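82 prophage-derived uncharacterized protein ybcO (Escherichia coli K-12, PDB 3G27) binds zinc and is probably a nuclease of prophage origin, though its activity is inferred rather than measured. Local coordinates at residues R11-R16 with S55-E60. Numbering follows the deposited sequence. Where two conformers were deposited one is given.
Sequences RECQVR and SACHDE. With ZN (zinc ion), chain B.
Cys13 and Cys57 meet through a zinc ion that joins the loop 11-16 to the first turn of the short helix 55-61. The Cys13 SG to zinc and Cys57 SG to zinc bonds are both 2.4 Å long, and the two sulfurs, Cys13 SG and Cys57 SG, stand 3.8 Å apart as neighbouring corners of the site. Cys21 and Cys54 supply the other two thiolates, which makes this a four-cysteine site with Cys54 and Cys57 as its CxxC pair. The two sulfurs are presented differently: in Cys13 SG lies anti to the backbone N (chi1 -175°), whereas in Cys57 it lies anti to the carbonyl carbon (chi1 -78°), and both turns carry the sulfur to the metal between the segments.

Backbone N-H groups turn back onto the Cys13 sulfur. Arg16 N donates to Cys13 SG over 3.5 Å in a nearly straight bond (169°), while Val15 N makes a weak one to the same atom. Farther from the metal, Gln14 NE2 reaches back to Glu12 O at 3.2 Å, approaching from above the carbonyl plane, with Glu12 O lying close to the plane of the Gln14 amide.

Apolar packing continues the contact beside the metal. Val15 CB rests against Cys57 CB at 3.9 Å, and its CG1 methyl lies alongside both CB and SG of Cys57. The valine also touches Ala53 of strand 50-53 and Cys76 of helix 70-90, which places this flank of the zinc site between helix 55-61, strand 50-53 and helix 70-90.

With four thiolates on one zinc, the site probably carries net negative charge; the N-H donors aimed at Cys13 SG would be expected to offset part of it, consistent with a structural metal that ties loop to helix.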
# COMPACT_ATOMS: atom_id res chain seq x y z
N ARG A 11 -16.78 7.19 -6.79
CA ARG A 11 -16.72 6.31 -5.65
C ARG A 11 -16.22 7.09 -4.45
O ARG A 11 -15.61 8.15 -4.56
CB ARG A 11 -15.75 5.16 -5.91
CG ARG A 11 -16.18 4.18 -6.96
CD ARG A 11 -16.61 2.91 -6.32
NE ARG A 11 -16.58 1.78 -7.25
CZ ARG A 11 -16.90 0.54 -6.90
NH1 ARG A 11 -16.86 -0.44 -7.80
NH2 ARG A 11 -17.26 0.29 -5.64
N GLU A 12 -16.43 6.49 -3.29
CA GLU A 12 -15.94 7.02 -2.03
C GLU A 12 -14.42 7.06 -1.90
O GLU A 12 -13.72 6.12 -2.27
CB GLU A 12 -16.51 6.15 -0.90
CG GLU A 12 -16.32 6.73 0.48
CD GLU A 12 -17.59 6.63 1.33
OE1 GLU A 12 -17.87 5.53 1.90
OE2 GLU A 12 -18.30 7.68 1.39
N CYS A 13 -13.91 8.16 -1.34
CA CYS A 13 -12.48 8.31 -1.08
C CYS A 13 -12.03 7.22 -0.14
O CYS A 13 -12.65 6.99 0.88
CB CYS A 13 -12.20 9.67 -0.45
SG CYS A 13 -10.47 10.07 -0.19
N GLN A 14 -10.94 6.53 -0.50
CA GLN A 14 -10.34 5.51 0.35
C GLN A 14 -9.14 6.02 1.13
O GLN A 14 -8.60 5.28 1.94
CB GLN A 14 -9.94 4.30 -0.49
CG GLN A 14 -11.10 3.63 -1.18
CD GLN A 14 -12.15 3.14 -0.18
OE1 GLN A 14 -11.84 2.38 0.73
NE2 GLN A 14 -13.40 3.59 -0.34
N VAL A 15 -8.73 7.27 0.91
CA VAL A 15 -7.54 7.84 1.58
C VAL A 15 -7.99 8.44 2.91
O VAL A 15 -7.43 8.14 3.96
CB VAL A 15 -6.85 8.95 0.74
CG1 VAL A 15 -5.72 9.58 1.52
CG2 VAL A 15 -6.34 8.42 -0.58
N ARG A 16 -8.99 9.31 2.85
CA ARG A 16 -9.65 9.85 4.03
C ARG A 16 -8.71 10.45 5.09
O ARG A 16 -8.81 10.09 6.27
CB ARG A 16 -10.52 8.77 4.68
CG ARG A 16 -11.17 7.82 3.66
CD ARG A 16 -12.39 7.13 4.25
NE ARG A 16 -12.69 5.85 3.62
CZ ARG A 16 -12.37 4.68 4.17
NH1 ARG A 16 -12.68 3.55 3.54
NH2 ARG A 16 -11.75 4.64 5.34
N SER A 55 -10.71 15.04 -4.31
CA SER A 55 -9.85 16.04 -4.87
C SER A 55 -8.82 16.57 -3.87
O SER A 55 -7.66 16.81 -4.21
CB SER A 55 -10.68 17.19 -5.47
OG SER A 55 -11.62 17.73 -4.54
N ALA A 56 -9.27 16.72 -2.63
CA ALA A 56 -8.44 17.23 -1.54
C ALA A 56 -7.36 16.26 -1.12
O ALA A 56 -6.20 16.61 -0.95
CB ALA A 56 -9.34 17.54 -0.35
N CYS A 57 -7.76 15.02 -0.93
CA CYS A 57 -6.79 13.99 -0.54
C CYS A 57 -5.79 13.75 -1.66
O CYS A 57 -4.62 13.55 -1.42
CB CYS A 57 -7.51 12.70 -0.17
SG CYS A 57 -8.24 12.73 1.47
N HIS A 58 -6.24 13.82 -2.90
CA HIS A 58 -5.36 13.67 -4.03
C HIS A 58 -4.27 14.75 -4.00
O HIS A 58 -3.10 14.44 -4.11
CB HIS A 58 -6.19 13.78 -5.29
CG HIS A 58 -5.45 13.51 -6.54
ND1 HIS A 58 -5.92 13.91 -7.77
CD2 HIS A 58 -4.29 12.84 -6.78
CE1 HIS A 58 -5.08 13.50 -8.71
NE2 HIS A 58 -4.08 12.86 -8.13
N ASP A 59 -4.65 16.01 -3.85
CA ASP A 59 -3.66 17.10 -3.81
C ASP A 59 -2.68 16.94 -2.66
O ASP A 59 -1.50 17.18 -2.81
CB ASP A 59 -4.35 18.43 -3.74
CG ASP A 59 -5.12 18.78 -5.02
OD1 ASP A 59 -4.83 18.16 -6.06
OD2 ASP A 59 -6.00 19.69 -4.99
N GLU A 60 -3.15 16.45 -1.53
CA GLU A 60 -2.31 16.21 -0.34
C GLU A 60 -1.37 15.05 -0.49
O GLU A 60 -0.19 15.15 -0.14
CB GLU A 60 -3.16 16.00 0.90
CG GLU A 60 -2.38 15.88 2.25
CD GLU A 60 -1.80 17.19 2.77
OE1 GLU A 60 -2.27 18.29 2.38
OE2 GLU A 60 -0.86 17.12 3.58
ZN ZN B . -10.47 12.25 0.78